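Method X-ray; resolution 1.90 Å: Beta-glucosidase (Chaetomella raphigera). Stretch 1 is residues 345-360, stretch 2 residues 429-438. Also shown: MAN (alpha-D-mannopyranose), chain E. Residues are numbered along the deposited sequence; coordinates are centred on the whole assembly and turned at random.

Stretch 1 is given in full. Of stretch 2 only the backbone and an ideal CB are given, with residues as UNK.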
# COMPACT_ATOMS: atom_id res chain seq x y z
N PRO A 345 -15.50 13.42 -20.73
CA PRO A 345 -16.47 13.53 -19.67
C PRO A 345 -17.91 13.69 -20.18
O PRO A 345 -18.14 14.03 -21.35
CB PRO A 345 -16.06 14.84 -18.95
CG PRO A 345 -15.48 15.66 -20.09
CD PRO A 345 -14.73 14.66 -20.91
N LEU A 346 -18.85 13.45 -19.29
CA LEU A 346 -20.26 13.66 -19.61
C LEU A 346 -20.56 15.13 -19.87
O LEU A 346 -19.93 16.01 -19.30
CB LEU A 346 -21.13 13.23 -18.44
CG LEU A 346 -21.09 11.78 -17.94
CD1 LEU A 346 -21.88 11.63 -16.66
CD2 LEU A 346 -21.63 10.86 -19.00
N LYS A 347 -21.55 15.39 -20.69
CA LYS A 347 -21.81 16.77 -21.10
C LYS A 347 -23.29 16.94 -21.41
O LYS A 347 -23.71 16.89 -22.57
CB LYS A 347 -20.94 17.07 -22.33
CG LYS A 347 -21.20 16.10 -23.48
CD LYS A 347 -19.98 15.34 -24.06
CE LYS A 347 -20.40 13.88 -24.27
NZ LYS A 347 -19.79 12.97 -25.29
N LYS A 348 -24.09 17.09 -20.38
CA LYS A 348 -25.52 17.39 -20.56
C LYS A 348 -26.31 16.34 -21.26
O LYS A 348 -27.16 16.66 -22.11
CB LYS A 348 -25.74 18.75 -21.27
CG LYS A 348 -25.04 19.89 -20.56
CD LYS A 348 -25.51 21.24 -21.09
CE LYS A 348 -24.83 22.35 -20.31
NZ LYS A 348 -24.42 23.43 -21.24
N PRO A 349 -26.10 15.07 -20.90
CA PRO A 349 -26.96 14.05 -21.54
C PRO A 349 -28.44 14.23 -21.15
O PRO A 349 -28.70 14.82 -20.13
CB PRO A 349 -26.41 12.73 -21.01
CG PRO A 349 -25.69 13.09 -19.75
CD PRO A 349 -25.23 14.52 -19.84
N ALA A 350 -29.37 13.81 -22.01
CA ALA A 350 -30.80 14.03 -21.78
C ALA A 350 -31.25 13.07 -20.68
O ALA A 350 -32.11 13.37 -19.89
CB ALA A 350 -31.59 13.73 -23.06
N SER A 351 -30.63 11.89 -20.66
CA SER A 351 -31.01 10.85 -19.71
C SER A 351 -29.82 9.93 -19.45
O SER A 351 -28.98 9.77 -20.34
CB SER A 351 -32.16 10.06 -20.27
OG SER A 351 -31.77 9.51 -21.48
N LEU A 352 -29.80 9.31 -18.26
CA LEU A 352 -28.68 8.49 -17.80
C LEU A 352 -29.21 7.37 -16.95
O LEU A 352 -29.91 7.63 -16.01
CB LEU A 352 -27.82 9.39 -16.93
CG LEU A 352 -26.31 9.44 -16.96
CD1 LEU A 352 -25.65 9.25 -18.31
CD2 LEU A 352 -25.91 10.78 -16.33
N ALA A 353 -28.98 6.13 -17.34
CA ALA A 353 -29.31 5.00 -16.50
C ALA A 353 -28.15 4.73 -15.51
O ALA A 353 -26.96 4.86 -15.91
CB ALA A 353 -29.60 3.75 -17.37
N ILE A 354 -28.49 4.38 -14.27
CA ILE A 354 -27.48 4.14 -13.18
C ILE A 354 -27.72 2.71 -12.69
O ILE A 354 -28.81 2.40 -12.15
CB ILE A 354 -27.56 5.22 -12.08
CG1 ILE A 354 -27.36 6.61 -12.69
CG2 ILE A 354 -26.61 4.94 -10.90
CD1 ILE A 354 -25.98 6.99 -13.20
N ILE A 355 -26.75 1.82 -12.97
CA ILE A 355 -26.97 0.39 -12.86
C ILE A 355 -25.92 -0.28 -11.97
O ILE A 355 -24.75 -0.09 -12.15
CB ILE A 355 -26.99 -0.28 -14.27
CG1 ILE A 355 -28.05 0.38 -15.14
CG2 ILE A 355 -27.18 -1.79 -14.20
CD1 ILE A 355 -27.80 0.22 -16.61
N GLY A 356 -26.37 -1.15 -11.06
CA GLY A 356 -25.49 -1.88 -10.20
C GLY A 356 -25.61 -1.45 -8.79
O GLY A 356 -25.73 -0.28 -8.52
N GLN A 357 -25.51 -2.40 -7.87
CA GLN A 357 -25.61 -2.09 -6.46
C GLN A 357 -24.40 -1.30 -6.00
O GLN A 357 -24.49 -0.65 -5.00
CB GLN A 357 -25.74 -3.35 -5.59
CG GLN A 357 -24.60 -4.31 -5.61
CD GLN A 357 -24.68 -5.29 -4.48
OE1 GLN A 357 -25.02 -4.91 -3.33
NE2 GLN A 357 -24.45 -6.53 -4.79
N ASP A 358 -23.28 -1.39 -6.73
CA ASP A 358 -22.09 -0.57 -6.45
C ASP A 358 -22.35 0.95 -6.59
O ASP A 358 -21.52 1.74 -6.17
CB ASP A 358 -20.89 -1.09 -7.33
CG ASP A 358 -19.59 -0.27 -7.14
OD1 ASP A 358 -19.10 -0.27 -6.00
OD2 ASP A 358 -19.02 0.26 -8.13
N ALA A 359 -23.49 1.38 -7.12
CA ALA A 359 -23.77 2.78 -7.29
C ALA A 359 -24.25 3.48 -6.02
O ALA A 359 -24.23 4.72 -5.98
CB ALA A 359 -24.83 3.00 -8.36
N ILE A 360 -24.73 2.68 -5.07
CA ILE A 360 -25.39 3.17 -3.84
C ILE A 360 -24.77 2.59 -2.59
O ILE A 360 -24.15 1.54 -2.64
CB ILE A 360 -26.90 2.82 -3.82
CG1 ILE A 360 -27.09 1.30 -3.91
CG2 ILE A 360 -27.58 3.64 -4.91
CD1 ILE A 360 -28.51 0.85 -3.71
N UNK A 429 -32.58 4.91 -21.52
CA UNK A 429 -31.78 6.13 -21.41
C UNK A 429 -30.81 6.26 -22.59
O UNK A 429 -30.44 5.27 -23.16
CB UNK A 429 -31.01 6.14 -20.09
N UNK A 430 -30.34 7.47 -22.87
CA UNK A 430 -29.39 7.74 -23.93
C UNK A 430 -28.02 7.08 -23.64
O UNK A 430 -27.29 6.64 -24.52
CB UNK A 430 -29.23 9.25 -24.11
N UNK A 431 -27.71 6.97 -22.37
CA UNK A 431 -26.37 6.53 -21.93
C UNK A 431 -26.58 5.82 -20.63
O UNK A 431 -27.40 6.26 -19.83
CB UNK A 431 -25.38 7.69 -21.78
N UNK A 432 -25.82 4.75 -20.43
CA UNK A 432 -25.89 3.91 -19.21
C UNK A 432 -24.55 3.81 -18.54
O UNK A 432 -23.57 3.47 -19.21
CB UNK A 432 -26.40 2.51 -19.54
N UNK A 433 -24.51 4.07 -17.24
CA UNK A 433 -23.28 3.87 -16.44
C UNK A 433 -23.55 2.69 -15.50
O UNK A 433 -24.55 2.72 -14.72
CB UNK A 433 -22.90 5.13 -15.66
N UNK A 434 -22.72 1.66 -15.64
CA UNK A 434 -22.87 0.44 -14.94
C UNK A 434 -21.64 0.25 -13.99
O UNK A 434 -20.50 0.44 -14.39
CB UNK A 434 -23.02 -0.72 -15.93
N UNK A 435 -21.93 -0.18 -12.77
CA UNK A 435 -21.01 -0.16 -11.64
C UNK A 435 -20.79 -1.60 -11.20
O UNK A 435 -21.73 -2.30 -10.80
CB UNK A 435 -21.55 0.70 -10.49
N UNK A 436 -19.54 -2.04 -11.25
CA UNK A 436 -19.16 -3.37 -10.91
C UNK A 436 -17.96 -3.34 -9.99
O UNK A 436 -17.20 -2.34 -9.96
CB UNK A 436 -18.87 -4.19 -12.17
N UNK A 437 -17.72 -4.46 -9.33
CA UNK A 437 -16.67 -4.58 -8.28
C UNK A 437 -15.86 -5.86 -8.30
O UNK A 437 -16.19 -6.85 -8.96
CB UNK A 437 -17.32 -4.46 -6.90
N UNK A 438 -14.77 -5.85 -7.55
CA UNK A 438 -14.14 -7.05 -7.11
C UNK A 438 -13.50 -6.80 -5.74
O UNK A 438 -12.89 -5.77 -5.55
CB UNK A 438 -13.11 -7.53 -8.14
C1 MAN E . -24.93 9.71 -22.86
C2 MAN E . -25.20 9.90 -24.36
C3 MAN E . -24.02 9.61 -25.29
C4 MAN E . -22.73 10.21 -24.74
C5 MAN E . -22.59 9.61 -23.37
C6 MAN E . -21.24 9.92 -22.76
O2 MAN E . -25.49 11.25 -24.48
O3 MAN E . -24.34 10.22 -26.51
O4 MAN E . -21.58 9.92 -25.55
O5 MAN E . -23.63 10.08 -22.52
O6 MAN E . -21.10 11.31 -22.53

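Residues 351-355 form a strand, and the backbone of stretch 2 runs parallel beside it.

At position 429 CA-to-CB points toward stretch 1. The ideal CB lies 3.4 Å from Ala-353 N and 3.7 Å from Ser-351 OG, so a small side chain suits. The residue is Ala-429. Its CB packs 3.9 Å from Ala-353 CB.

At position 430 the backbone N is 2.9 Å from Ser-351 OG and donates a hydrogen bond to it. CB points toward stretch 1, and the backbone N of Ala-350 lies ahead. A longer side chain ending in an acceptor could reach it; Gln, Glu or Asp are candidates. The residue is Glu-430. Ala-350 N gives Glu-430 OE1 a weak hydrogen bond at 3.5 Å. The same OE1 accepts one from MAN O2 at 3.0 Å.

At position 431 CB lies on the same face as Leu-352, with Leu-352 CD1 3.8 Å away. The mannose C1 also lies near this CB, with no atom of stretch 1 bonded to it. That calls for a hydroxyl, so Ser or Thr. The residue is Thr-431. Its OG1 is bonded to MAN C1 at 1.4 Å, an O-linked sugar, and its CG2 is 3.7 Å from Leu-352 CD1. Its backbone O accepts from Ala-353 N at 3.0 Å.

At position 432 the ideal CB is 4.0 Å from Ile-355 CD1 and 4.1 Å from Ala-353 CB. A small apolar residue fits this. It is Ala-432.

At position 433 the backbone N donates to Ala-353 O at 2.9 Å, and its O accepts from Ile-355 N at 3.0 Å. CB lies on the face of Leu-352 and Ile-354. Leu, Ile, Val or Met would suit. The residue is Ile-433. Its CD1 reaches Ile-354 CD1 at 4.0 Å, and both Leu-346 CD1 and Leu-352 CG at 4.2 Å.

At position 434 CB shares the face of Ile-355. Val, Ile or Leu would suit. The residue is Val-434, with CG2 4.1 Å from Ile-355 CG2.

At position 435 the backbone N donates to Ile-355 O at 2.9 Å. CB points toward stretch 1, where Ile-354 and Ala-359 offer apolar surface. A large apolar or aromatic side chain could use it. The residue is Phe-435. Ala-359 CB sits over one ring face, 4.1 Å from the centroid. Water 1 links Phe-435 O (2.7 Å) to Asp-358 N (3.1 Å).

Position 436 points away, leaving the choice open; it is Ile-436.

At position 437 CB points toward Asp-358, favouring a small or polar residue. Thr-437 CG2 lies 3.2 Å from Asp-358 OD1.

Position 438 is out of reach; it is Ala-438.

Stretch 2 (429-438) AETAIVFITA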
# COMPACT_ATOMS: atom_id res chain seq x y z
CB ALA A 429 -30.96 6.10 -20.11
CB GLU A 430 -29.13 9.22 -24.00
CG GLU A 430 -30.22 10.12 -24.50
CD GLU A 430 -29.62 11.38 -25.11
OE1 GLU A 430 -28.48 11.80 -24.71
OE2 GLU A 430 -30.27 11.92 -26.02
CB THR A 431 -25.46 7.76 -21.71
OG1 THR A 431 -25.17 8.32 -22.99
CG2 THR A 431 -24.05 7.37 -21.09
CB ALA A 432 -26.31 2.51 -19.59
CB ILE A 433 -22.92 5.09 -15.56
CG1 ILE A 433 -23.04 6.41 -16.35
CG2 ILE A 433 -21.57 4.85 -14.94
CD1 ILE A 433 -22.79 7.70 -15.58
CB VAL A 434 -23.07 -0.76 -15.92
CG1 VAL A 434 -21.97 -0.86 -16.96
CG2 VAL A 434 -23.19 -2.07 -15.18
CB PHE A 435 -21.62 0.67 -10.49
CG PHE A 435 -21.74 2.14 -10.78
CD1 PHE A 435 -20.76 3.03 -10.34
CD2 PHE A 435 -22.76 2.63 -11.54
CE1 PHE A 435 -20.85 4.38 -10.64
CE2 PHE A 435 -22.85 4.00 -11.83
CZ PHE A 435 -21.88 4.86 -11.39
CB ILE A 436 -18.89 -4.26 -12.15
CG1 ILE A 436 -17.78 -3.69 -13.05
CG2 ILE A 436 -20.17 -4.42 -12.93
CD1 ILE A 436 -17.20 -4.65 -14.07
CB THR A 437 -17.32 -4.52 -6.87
OG1 THR A 437 -18.29 -5.59 -6.77
CG2 THR A 437 -18.02 -3.22 -6.66
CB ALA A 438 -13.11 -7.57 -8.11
O HOH W 1 -22.64 -3.66 -8.70
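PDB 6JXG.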